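Local structure of SmhA (Serratia marcescens, 7A27) at residues Ser23-Asn28 against Ala354-Asn359; Met17-Ser22 against Ala186-Gly191; Gln29-Leu34 against Ser234-Ile239; Leu197-Val202 against Asn360-Val365; Ala74-Leu79 against Gln127-Gln132. The protein is the A component of the tripartite alpha-pore-forming toxin Smh, here in its soluble form, and probably takes part in building the membrane pore. All blocks are in the same frame, centred on the assembly; numbering follows the deposited sequence.

Contact 1 (Ser23-Asn28 against Ala354-Asn359)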
# COMPACT_ATOMS: atom_id res chain seq x y z
N SER A 23 3.70 -0.22 -3.64
CA SER A 23 2.84 0.69 -4.42
C SER A 23 1.49 0.95 -3.72
O SER A 23 1.08 2.11 -3.65
CB SER A 23 2.62 0.16 -5.80
OG SER A 23 1.65 0.94 -6.48
N GLN A 24 0.82 -0.09 -3.25
CA GLN A 24 -0.53 0.05 -2.65
C GLN A 24 -0.40 0.35 -1.16
O GLN A 24 -1.09 1.25 -0.71
CB GLN A 24 -1.37 -1.21 -2.93
CG GLN A 24 -1.51 -1.57 -4.40
CD GLN A 24 -2.25 -0.57 -5.26
OE1 GLN A 24 -2.83 0.41 -4.80
NE2 GLN A 24 -2.25 -0.82 -6.56
N ALA A 25 0.47 -0.34 -0.44
CA ALA A 25 0.67 -0.15 1.02
C ALA A 25 1.09 1.29 1.29
O ALA A 25 0.55 1.86 2.23
CB ALA A 25 1.69 -1.11 1.59
N LEU A 26 2.03 1.86 0.53
CA LEU A 26 2.49 3.26 0.72
C LEU A 26 1.31 4.21 0.51
O LEU A 26 1.14 5.12 1.31
CB LEU A 26 3.62 3.60 -0.26
CG LEU A 26 4.97 2.98 0.03
CD1 LEU A 26 5.90 3.18 -1.15
CD2 LEU A 26 5.58 3.55 1.29
N LEU A 27 0.57 4.02 -0.57
CA LEU A 27 -0.61 4.85 -0.88
C LEU A 27 -1.62 4.69 0.26
O LEU A 27 -2.13 5.70 0.74
CB LEU A 27 -1.19 4.46 -2.24
CG LEU A 27 -2.38 5.30 -2.70
CD1 LEU A 27 -2.04 6.77 -2.69
CD2 LEU A 27 -2.83 4.92 -4.08
N ASN A 28 -1.85 3.48 0.75
CA ASN A 28 -2.86 3.20 1.81
C ASN A 28 -2.39 3.87 3.11
O ASN A 28 -3.23 4.19 3.96
CB ASN A 28 -3.11 1.71 1.99
CG ASN A 28 -4.49 1.41 2.54
OD1 ASN A 28 -5.41 2.23 2.43
ND2 ASN A 28 -4.66 0.23 3.11
N ALA A 354 12.86 2.88 3.73
CA ALA A 354 13.09 4.33 3.87
C ALA A 354 11.79 5.06 3.53
O ALA A 354 11.45 6.02 4.24
CB ALA A 354 14.23 4.79 3.00
N ASN A 355 11.08 4.60 2.51
CA ASN A 355 9.79 5.19 2.07
C ASN A 355 8.72 4.96 3.14
O ASN A 355 8.02 5.93 3.47
CB ASN A 355 9.36 4.66 0.70
CG ASN A 355 9.96 5.41 -0.48
OD1 ASN A 355 10.26 6.60 -0.38
ND2 ASN A 355 10.07 4.74 -1.61
N TYR A 356 8.59 3.75 3.68
CA TYR A 356 7.59 3.45 4.74
C TYR A 356 7.87 4.33 5.96
O TYR A 356 6.91 4.67 6.66
CB TYR A 356 7.58 1.98 5.16
CG TYR A 356 6.89 1.03 4.22
CD1 TYR A 356 5.51 1.07 4.04
CD2 TYR A 356 7.58 0.03 3.56
CE1 TYR A 356 4.86 0.19 3.20
CE2 TYR A 356 6.95 -0.84 2.71
CZ TYR A 356 5.58 -0.78 2.53
OH TYR A 356 5.00 -1.69 1.70
N ALA A 357 9.14 4.67 6.21
CA ALA A 357 9.53 5.53 7.35
C ALA A 357 9.12 6.97 7.04
O ALA A 357 8.42 7.56 7.88
CB ALA A 357 11.01 5.43 7.63
N GLY A 358 9.52 7.49 5.87
CA GLY A 358 9.32 8.89 5.45
C GLY A 358 7.86 9.22 5.19
O GLY A 358 7.41 10.32 5.61
N ASN A 359 7.13 8.28 4.59
CA ASN A 359 5.71 8.44 4.19
C ASN A 359 4.78 8.25 5.39
O ASN A 359 3.56 8.15 5.14
CB ASN A 359 5.34 7.47 3.07
CG ASN A 359 4.03 7.81 2.39
OD1 ASN A 359 3.72 8.98 2.18
ND2 ASN A 359 3.26 6.79 2.03
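Y356 and L26 each place CG anti to their own carbonyl carbon (chi1 -78° and -73°), while N359 has CG anti to the backbone N, so that a ring, a leucine fork and an amide converge between two helices. The L26 side chain crosses Y356 at about a right angle, and its CD2 methyl lies over one face of the phenol ring. This CH-pi contact puts L26 CD2 4.1 Å from the ring centroid and 3.7 Å from Y356 CD1, shifted toward the rim. A25 offers only its CB, which meets the same ring in plane at the edge, 3.8 Å from Y356 CE1. Past A25 the Y356 OH hydrogen-bonds to the hydroxyl of Y80 on helix 48-96, whose ring also packs edge-to-face with Y356. The helices so joined, 14-37 and 325-358, are the first and last of the chain; their segments here run in nearly the same direction, 13° apart, within the long helical bundle expected of a ClyA-like toxin. L26 CD2 also touches N355 CB at 4.0 Å, but the N355 amide is engaged by the loop following helix 160-188: ND2 donates to G193 O and OD1 accepts from V195 N. At the end of helix 325-358, N359 ND2 comes 2.8 Å from L26 O, and weak hydrogen bonds link ND2 to Q29 OE1 and S30 OG. N359 is a Ca2+ ligand observed for this protein, although this chain carries no ion there.

Contact 2 (Met17-Ser22 against Ala186-Gly191)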
# COMPACT_ATOMS: atom_id res chain seq x y z
N MET A 17 7.43 -8.35 -6.95
CA MET A 17 6.29 -8.65 -6.05
C MET A 17 6.31 -7.69 -4.87
O MET A 17 5.23 -7.22 -4.52
CB MET A 17 6.35 -10.10 -5.56
CG MET A 17 5.05 -10.57 -4.94
SD MET A 17 4.77 -12.28 -5.30
CE MET A 17 4.27 -12.13 -7.01
N HIS A 18 7.48 -7.37 -4.30
CA HIS A 18 7.62 -6.42 -3.16
C HIS A 18 7.30 -5.00 -3.65
O HIS A 18 6.62 -4.27 -2.92
CB HIS A 18 8.99 -6.51 -2.49
CG HIS A 18 9.13 -7.59 -1.46
ND1 HIS A 18 9.58 -8.84 -1.76
CD2 HIS A 18 8.89 -7.60 -0.13
CE1 HIS A 18 9.61 -9.57 -0.65
NE2 HIS A 18 9.23 -8.83 0.37
N ILE A 19 7.76 -4.63 -4.84
CA ILE A 19 7.47 -3.30 -5.46
C ILE A 19 5.95 -3.15 -5.66
O ILE A 19 5.42 -2.09 -5.29
CB ILE A 19 8.30 -3.14 -6.76
CG1 ILE A 19 9.79 -3.05 -6.43
CG2 ILE A 19 7.81 -1.96 -7.58
CD1 ILE A 19 10.70 -3.03 -7.64
N SER A 20 5.24 -4.16 -6.16
CA SER A 20 3.78 -4.06 -6.39
C SER A 20 3.06 -3.96 -5.04
O SER A 20 1.96 -3.36 -5.02
CB SER A 20 3.22 -5.17 -7.25
OG SER A 20 3.07 -6.37 -6.51
N ILE A 21 3.65 -4.48 -3.95
CA ILE A 21 3.07 -4.37 -2.58
C ILE A 21 3.30 -2.94 -2.10
O ILE A 21 2.32 -2.30 -1.70
CB ILE A 21 3.63 -5.40 -1.59
CG1 ILE A 21 3.18 -6.82 -1.97
CG2 ILE A 21 3.22 -5.04 -0.17
CD1 ILE A 21 3.88 -7.93 -1.21
N SER A 22 4.56 -2.48 -2.12
CA SER A 22 4.94 -1.11 -1.70
C SER A 22 3.94 -0.11 -2.33
O SER A 22 3.39 0.72 -1.60
CB SER A 22 6.38 -0.79 -2.09
OG SER A 22 7.32 -1.62 -1.43
N ALA A 186 3.76 8.26 -10.44
CA ALA A 186 4.86 9.12 -10.91
C ALA A 186 5.85 9.36 -9.77
O ALA A 186 7.07 9.31 -10.04
CB ALA A 186 4.31 10.41 -11.43
N GLY A 187 5.36 9.62 -8.55
CA GLY A 187 6.21 9.81 -7.36
C GLY A 187 6.97 8.53 -7.01
O GLY A 187 8.18 8.60 -6.67
N PHE A 188 6.32 7.38 -7.16
CA PHE A 188 6.83 6.04 -6.79
C PHE A 188 7.93 5.54 -7.74
O PHE A 188 8.71 4.68 -7.33
CB PHE A 188 5.63 5.10 -6.69
CG PHE A 188 5.96 3.69 -6.31
CD1 PHE A 188 6.45 3.39 -5.05
CD2 PHE A 188 5.77 2.65 -7.20
CE1 PHE A 188 6.76 2.09 -4.70
CE2 PHE A 188 6.06 1.34 -6.85
CZ PHE A 188 6.56 1.06 -5.59
N LYS A 189 7.95 6.00 -8.99
CA LYS A 189 8.95 5.64 -10.02
C LYS A 189 9.25 4.14 -10.04
O LYS A 189 10.46 3.78 -10.10
CB LYS A 189 10.28 6.37 -9.77
CG LYS A 189 10.26 7.90 -9.77
CD LYS A 189 11.72 8.37 -9.91
CE LYS A 189 11.90 9.80 -10.35
NZ LYS A 189 11.03 10.67 -9.53
N ALA A 190 8.21 3.29 -10.03
CA ALA A 190 8.29 1.81 -10.10
C ALA A 190 9.30 1.26 -9.09
O ALA A 190 10.10 0.37 -9.48
CB ALA A 190 8.62 1.36 -11.50
N GLY A 191 9.28 1.78 -7.85
CA GLY A 191 10.07 1.27 -6.72
C GLY A 191 11.32 2.08 -6.42
O GLY A 191 11.78 2.01 -5.25
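The I19 and F188 side chains cross obliquely, with the branch methyl of I19 laid against the far end of the phenyl ring. F188 CG is anti to the backbone N (chi1 -180°), which sends the ring from the end of helix 160-188 to helix 14-37. There I19 CG2 touches F188 CE2 at 3.8 Å, and the I19 carbonyl oxygen, I19 O, approaches F188 CZ at 3.4 Å. S22, one turn further on, reaches the neighbouring corner: S22 CB stands 3.9 Å from F188 CE1. Its OG is turned back beside the backbone N and hydrogen-bonds to the Y80 hydroxyl, so the carbon alone faces the phenyl ring. One ring face lies beneath the chain that follows it, with G191 N 3.4 Å above the plane and toward the rim. That chain folds back because K189, A190 and G191 all have positive phi, and G191 N donates to F188 O at 3.0 Å. The reversal also brings A190 O to 3.8 Å from I19 CG2, beside G191, whose phi of 101° suits a glycine. G191 O in turn accepts from N351 ND2 of helix 325-358. Here, then, is a beta turn from F188 to G191, close to type III' with K189 and A190 both in left-handed helical conformation, by which the chain leaves helix 160-188 on its way to the beta hairpin.

Contact 3 (Gln29-Leu34 against Ser234-Ile239)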
# COMPACT_ATOMS: atom_id res chain seq x y z
N GLN A 29 -1.08 4.06 3.26
CA GLN A 29 -0.47 4.75 4.42
C GLN A 29 -0.97 6.21 4.38
O GLN A 29 -1.39 6.72 5.44
CB GLN A 29 1.05 4.59 4.33
CG GLN A 29 1.84 4.96 5.57
CD GLN A 29 3.32 4.66 5.42
OE1 GLN A 29 3.84 4.42 4.34
NE2 GLN A 29 4.05 4.69 6.53
N SER A 30 -0.96 6.82 3.18
CA SER A 30 -1.37 8.22 2.93
C SER A 30 -2.88 8.35 3.09
O SER A 30 -3.32 9.35 3.66
CB SER A 30 -0.91 8.72 1.57
OG SER A 30 0.51 8.68 1.43
N TYR A 31 -3.66 7.37 2.65
CA TYR A 31 -5.14 7.37 2.80
C TYR A 31 -5.51 7.19 4.27
O TYR A 31 -6.54 7.71 4.67
CB TYR A 31 -5.82 6.34 1.90
CG TYR A 31 -5.79 6.65 0.42
CD1 TYR A 31 -5.93 7.95 -0.04
CD2 TYR A 31 -5.74 5.65 -0.52
CE1 TYR A 31 -5.91 8.24 -1.40
CE2 TYR A 31 -5.74 5.91 -1.88
CZ TYR A 31 -5.82 7.21 -2.31
OH TYR A 31 -5.82 7.49 -3.63
N SER A 32 -4.70 6.48 5.05
CA SER A 32 -4.90 6.37 6.52
C SER A 32 -4.65 7.75 7.14
O SER A 32 -5.47 8.16 7.98
CB SER A 32 -4.00 5.36 7.15
OG SER A 32 -4.25 4.10 6.57
N ASN A 33 -3.58 8.43 6.74
CA ASN A 33 -3.23 9.76 7.28
C ASN A 33 -4.34 10.76 6.93
O ASN A 33 -4.61 11.65 7.75
CB ASN A 33 -1.88 10.26 6.77
CG ASN A 33 -0.71 9.63 7.48
OD1 ASN A 33 -0.72 9.47 8.72
ND2 ASN A 33 0.32 9.29 6.72
N LEU A 34 -4.97 10.60 5.77
CA LEU A 34 -6.04 11.51 5.32
C LEU A 34 -7.26 11.32 6.24
O LEU A 34 -7.81 12.32 6.67
CB LEU A 34 -6.39 11.23 3.85
CG LEU A 34 -7.44 12.14 3.24
CD1 LEU A 34 -6.93 13.57 3.10
CD2 LEU A 34 -7.87 11.62 1.89
N SER A 234 -10.72 17.66 3.81
CA SER A 234 -9.27 17.48 3.54
C SER A 234 -9.14 16.58 2.31
O SER A 234 -9.96 15.64 2.15
CB SER A 234 -8.54 16.93 4.75
OG SER A 234 -8.74 17.75 5.90
N GLY A 235 -8.18 16.88 1.44
CA GLY A 235 -7.91 16.08 0.24
C GLY A 235 -6.42 15.95 0.01
O GLY A 235 -5.68 16.89 0.42
N ILE A 236 -6.00 14.83 -0.59
CA ILE A 236 -4.57 14.57 -0.96
C ILE A 236 -4.16 15.65 -1.97
O ILE A 236 -5.06 16.11 -2.72
CB ILE A 236 -4.36 13.18 -1.57
CG1 ILE A 236 -4.81 12.04 -0.65
CG2 ILE A 236 -2.91 13.00 -1.99
CD1 ILE A 236 -4.07 11.95 0.65
N GLN A 237 -2.88 16.02 -1.99
CA GLN A 237 -2.32 16.99 -2.96
C GLN A 237 -0.92 16.52 -3.34
O GLN A 237 -0.31 15.77 -2.58
CB GLN A 237 -2.25 18.38 -2.35
CG GLN A 237 -2.70 19.46 -3.32
CD GLN A 237 -4.20 19.63 -3.41
OE1 GLN A 237 -4.93 19.60 -2.42
NE2 GLN A 237 -4.61 20.03 -4.60
N ALA A 238 -0.44 16.91 -4.52
CA ALA A 238 0.94 16.60 -4.94
C ALA A 238 1.83 17.56 -4.16
O ALA A 238 1.32 18.65 -3.80
CB ALA A 238 1.08 16.76 -6.43
N ILE A 239 3.08 17.18 -3.91
CA ILE A 239 4.05 18.07 -3.19
C ILE A 239 4.41 19.29 -4.03
O ILE A 239 4.44 20.38 -3.43
CB ILE A 239 5.25 17.26 -2.69
CG1 ILE A 239 4.79 16.31 -1.59
CG2 ILE A 239 6.39 18.14 -2.19
CD1 ILE A 239 4.26 16.98 -0.34
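L34 leaves helix 14-37 with CG anti to the backbone N (chi1 -177°) and runs straight at strand 230-237. Its CB already meets a partner, the I236 CD1 methyl, 4.0 Å away. Beyond CG the fork divides the strand between its two tips. L34 CD1 settles on the backbone, 3.8 Å from S234 O and 3.9 Å from G235 N, with S234 CB close by. L34 CD2 goes to the isoleucine instead and lies 4.0 Å from I236 CG1, the two side chains crossing obliquely. The strand belongs to the two-stranded antiparallel hairpin with 198-206, consistent with the beta tongue of ClyA-like toxins, and the axes of 29-34 and 234-237 cross at 151°, 9.1 Å apart. I236 CG1 also meets Y31, whose ring presents its edge: Y31 CE1 is 4.0 Å away, near the ring plane, and the side chains cross at about a right angle. I180 of helix 160-188 touches both Y31 and I236. The S234 main chain is held by glutamine side chains, its N donating to Q38 OE1 and its O accepting from Q283 NE2, while G235 and Q237 pair by backbone with S200 and G198.

Contact 4 (Leu197-Val202 against Asn360-Val365)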
# COMPACT_ATOMS: atom_id res chain seq x y z
N LEU A 197 3.32 12.50 -0.50
CA LEU A 197 2.02 13.11 -0.88
C LEU A 197 1.65 14.10 0.22
O LEU A 197 2.01 13.86 1.36
CB LEU A 197 0.97 12.00 -1.01
CG LEU A 197 1.04 11.15 -2.28
CD1 LEU A 197 -0.15 10.20 -2.35
CD2 LEU A 197 1.10 12.03 -3.52
N GLY A 198 0.99 15.20 -0.12
CA GLY A 198 0.59 16.23 0.85
C GLY A 198 -0.91 16.21 1.09
O GLY A 198 -1.55 15.23 0.69
N GLN A 199 -1.44 17.27 1.71
CA GLN A 199 -2.89 17.45 1.97
C GLN A 199 -3.18 18.93 2.17
O GLN A 199 -2.24 19.70 2.45
CB GLN A 199 -3.32 16.68 3.22
CG GLN A 199 -2.62 17.08 4.51
CD GLN A 199 -3.31 16.48 5.72
OE1 GLN A 199 -4.51 16.69 5.94
NE2 GLN A 199 -2.57 15.71 6.51
N SER A 200 -4.45 19.32 2.01
CA SER A 200 -4.95 20.70 2.22
C SER A 200 -6.47 20.66 2.26
O SER A 200 -7.06 19.61 1.86
CB SER A 200 -4.46 21.64 1.15
OG SER A 200 -5.11 21.41 -0.09
N ILE A 201 -7.11 21.72 2.74
CA ILE A 201 -8.59 21.83 2.68
C ILE A 201 -8.91 22.08 1.19
O ILE A 201 -8.19 22.90 0.57
CB ILE A 201 -9.13 22.93 3.60
CG1 ILE A 201 -8.60 22.80 5.04
CG2 ILE A 201 -10.66 23.01 3.50
CD1 ILE A 201 -8.86 21.47 5.69
N VAL A 202 -9.87 21.36 0.61
CA VAL A 202 -10.20 21.45 -0.84
C VAL A 202 -11.65 21.91 -1.05
O VAL A 202 -11.95 22.46 -2.13
CB VAL A 202 -9.96 20.09 -1.52
CG1 VAL A 202 -8.49 19.70 -1.45
CG2 VAL A 202 -10.83 19.00 -0.92
N ASN A 360 5.30 8.25 6.63
CA ASN A 360 4.47 8.08 7.85
C ASN A 360 3.72 9.38 8.14
O ASN A 360 2.73 9.33 8.89
CB ASN A 360 5.26 7.68 9.10
CG ASN A 360 4.33 7.32 10.24
OD1 ASN A 360 3.42 6.50 10.10
ND2 ASN A 360 4.53 7.93 11.40
N ILE A 361 4.19 10.50 7.59
CA ILE A 361 3.59 11.85 7.80
C ILE A 361 3.06 12.36 6.45
O ILE A 361 3.73 12.14 5.43
CB ILE A 361 4.58 12.82 8.48
CG1 ILE A 361 3.93 14.17 8.79
CG2 ILE A 361 5.85 12.97 7.66
CD1 ILE A 361 2.67 14.12 9.67
N LEU A 362 1.88 12.99 6.45
CA LEU A 362 1.20 13.58 5.26
C LEU A 362 1.20 15.09 5.43
O LEU A 362 0.24 15.68 5.92
CB LEU A 362 -0.23 13.03 5.19
CG LEU A 362 -1.03 13.34 3.92
CD1 LEU A 362 -0.40 12.64 2.73
CD2 LEU A 362 -2.50 12.93 4.08
N PRO A 363 2.30 15.77 5.02
CA PRO A 363 2.46 17.21 5.27
C PRO A 363 1.40 18.13 4.65
O PRO A 363 0.85 17.77 3.67
CB PRO A 363 3.83 17.50 4.65
CG PRO A 363 4.08 16.38 3.67
CD PRO A 363 3.46 15.18 4.33
N GLU A 364 1.19 19.32 5.22
CA GLU A 364 0.30 20.38 4.66
C GLU A 364 0.99 20.99 3.43
O GLU A 364 2.25 21.00 3.40
CB GLU A 364 0.04 21.50 5.67
CG GLU A 364 -0.62 21.05 6.97
CD GLU A 364 -2.10 20.69 6.88
OE1 GLU A 364 -2.79 21.21 5.96
OE2 GLU A 364 -2.56 19.90 7.74
N VAL A 365 0.23 21.48 2.44
CA VAL A 365 0.83 22.20 1.26
C VAL A 365 0.08 23.52 1.05
O VAL A 365 -1.13 23.53 1.25
CB VAL A 365 0.92 21.35 -0.01
CG1 VAL A 365 2.02 20.30 0.13
CG2 VAL A 365 -0.40 20.73 -0.36
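The Q199 amide has the E364 carboxylate over one face, tilted by 27°, and L362 CD2 over the other; L362 O is at the edge, within 7° of the plane. Q199 CG takes the crowded position between backbone N and carbonyl carbon, and the extended chain beyond it carries the amide to L362 O. Q199 NE2 donates to L362 O at 2.9 Å, an almost straight bond received in the carbonyl plane, and it also hydrogen-bonds to S37 OG of helix 14-37. L362 CD2 packs against the face opposite the carboxylate, 3.7 Å from Q199 NE2, while L362 CD1 turns to the carbonyls of L197 and G198 and lies 4.0 Å from L197 CB. A single parallel beta bridge joins Q199 and E364. V365 N donates to Q199 O at 3.0 Å, nearly along the C=O axis, and Q199 N makes a weak bond to P363 O at 3.1 Å. The segment after helix 325-358 thus touches one edge of strand 198-206 at this one bridge, the two running 57° apart, while the other edge pairs with strand 230-237 in the hairpin. E364 CA adds a CA-H...O contact to Q199 O. S200 OG, beside the V365 end, hydrogen-bonds to Q237 OE1 of the partner strand.

Contact 5 (Ala74-Leu79 against Gln127-Gln132)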
# COMPACT_ATOMS: atom_id res chain seq x y z
N ALA A 74 4.24 -1.92 10.31
CA ALA A 74 5.35 -2.55 11.06
C ALA A 74 5.43 -4.03 10.66
O ALA A 74 6.55 -4.50 10.40
CB ALA A 74 5.18 -2.35 12.55
N GLU A 75 4.29 -4.71 10.60
CA GLU A 75 4.21 -6.13 10.17
C GLU A 75 4.89 -6.27 8.79
O GLU A 75 5.72 -7.18 8.65
CB GLU A 75 2.76 -6.64 10.11
CG GLU A 75 2.01 -6.70 11.42
CD GLU A 75 2.17 -7.97 12.24
OE1 GLU A 75 2.49 -7.85 13.45
OE2 GLU A 75 1.89 -9.08 11.70
N LEU A 76 4.60 -5.37 7.84
CA LEU A 76 5.18 -5.39 6.47
C LEU A 76 6.69 -5.12 6.53
O LEU A 76 7.45 -5.87 5.91
CB LEU A 76 4.49 -4.35 5.59
CG LEU A 76 3.06 -4.70 5.17
CD1 LEU A 76 2.33 -3.51 4.56
CD2 LEU A 76 3.09 -5.85 4.19
N ILE A 77 7.11 -4.07 7.23
CA ILE A 77 8.56 -3.73 7.33
C ILE A 77 9.31 -4.97 7.82
O ILE A 77 10.46 -5.20 7.40
CB ILE A 77 8.80 -2.50 8.23
CG1 ILE A 77 8.14 -1.25 7.64
CG2 ILE A 77 10.30 -2.30 8.45
CD1 ILE A 77 8.34 0.00 8.49
N GLY A 78 8.66 -5.77 8.67
CA GLY A 78 9.19 -7.04 9.18
C GLY A 78 9.49 -8.02 8.05
O GLY A 78 10.59 -8.56 8.04
N LEU A 79 8.54 -8.21 7.13
CA LEU A 79 8.69 -9.15 5.98
C LEU A 79 9.78 -8.65 5.02
O LEU A 79 10.45 -9.51 4.40
CB LEU A 79 7.39 -9.28 5.19
CG LEU A 79 6.26 -10.02 5.90
CD1 LEU A 79 5.03 -10.07 4.99
CD2 LEU A 79 6.67 -11.41 6.37
N GLN A 127 2.64 -15.74 5.21
CA GLN A 127 1.26 -16.26 5.32
C GLN A 127 0.57 -15.61 6.53
O GLN A 127 -0.58 -15.16 6.38
CB GLN A 127 1.19 -17.78 5.48
CG GLN A 127 -0.20 -18.35 5.20
CD GLN A 127 -0.58 -18.22 3.75
OE1 GLN A 127 0.11 -18.69 2.85
NE2 GLN A 127 -1.71 -17.58 3.52
N ALA A 128 1.26 -15.54 7.67
CA ALA A 128 0.72 -14.99 8.93
C ALA A 128 0.21 -13.56 8.72
O ALA A 128 -0.89 -13.23 9.19
CB ALA A 128 1.76 -15.04 10.03
N VAL A 129 1.00 -12.75 8.02
CA VAL A 129 0.66 -11.33 7.72
C VAL A 129 -0.55 -11.30 6.78
O VAL A 129 -1.45 -10.48 7.01
CB VAL A 129 1.86 -10.57 7.15
CG1 VAL A 129 1.44 -9.24 6.58
CG2 VAL A 129 2.96 -10.39 8.18
N HIS A 130 -0.56 -12.13 5.73
CA HIS A 130 -1.68 -12.16 4.76
C HIS A 130 -2.99 -12.53 5.46
O HIS A 130 -4.02 -11.94 5.14
CB HIS A 130 -1.43 -13.13 3.61
CG HIS A 130 -2.57 -13.17 2.65
ND1 HIS A 130 -3.54 -14.16 2.67
CD2 HIS A 130 -2.95 -12.29 1.69
CE1 HIS A 130 -4.42 -13.93 1.72
NE2 HIS A 130 -4.08 -12.78 1.11
N THR A 131 -2.94 -13.49 6.38
CA THR A 131 -4.15 -13.96 7.09
C THR A 131 -4.74 -12.79 7.89
O THR A 131 -5.98 -12.70 7.94
CB THR A 131 -3.86 -15.21 7.91
OG1 THR A 131 -3.34 -16.20 7.02
CG2 THR A 131 -5.09 -15.74 8.61
N GLN A 132 -3.90 -11.91 8.47
CA GLN A 132 -4.39 -10.72 9.23
C GLN A 132 -5.04 -9.73 8.25
O GLN A 132 -6.11 -9.19 8.57
CB GLN A 132 -3.28 -10.06 10.04
CG GLN A 132 -3.06 -10.66 11.41
CD GLN A 132 -1.95 -9.96 12.16
OE1 GLN A 132 -1.50 -8.87 11.80
NE2 GLN A 132 -1.50 -10.57 13.26
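V129 sits at the middle of this contact, its branched end directed at helix 48-96. L79 comes to meet it tip to tip, L79 CD1 resting 3.8 Å from V129 CG2 and also near V129 CB. The same methyl, V129 CG2, has E75 OE2 at 3.9 Å; the two side chains slide past each other in opposite directions, E75 being bent at chi2 (-87°). L76 makes a lighter touch, its CD2 4.5 Å from V129 CG1. At the more exposed margin the polar ends of E75 and Q132 meet, crossing at about a right angle. V129 has CG1 anti to its backbone N (chi1 168°), which turns both methyls to these partners. In the next shell M298 of helix 272-299 touches L76, L79 and H130, and L301 backs L79. H130, on the side of its helix away from the contact, makes a weak hydrogen bond to E295. Helices 48-96 and 104-155 follow each other in the chain and pack antiparallel, the axes of segments 74-79 and 127-132 crossing at -156°: a long helical hairpin, as in the elongated bundle of ClyA-like pore-forming toxins.

Helix 14-37 threads through contacts 2, 1 and 3, giving successive turns to the end of helix 160-188, helix 325-358 and the hairpin. Contacts 1 and 3 are wholly buried, the former aromatic and polar, holding the Ca2+ residue N359, the latter mainly aliphatic with one tyrosine edge and bordering N359 through S30. Contact 2 is partly buried, as is contact 4, where backbone and amide hydrogen bonds join the packing of L362. Contacts 3 and 4 are neighbours, about 5 Å between centres, and engage the two paired strands. Contact 5 is a mostly buried helix-helix pairing with a polar rim, about 27 Å from contact 4 between centres; it touches contact 1 through L76 and I77.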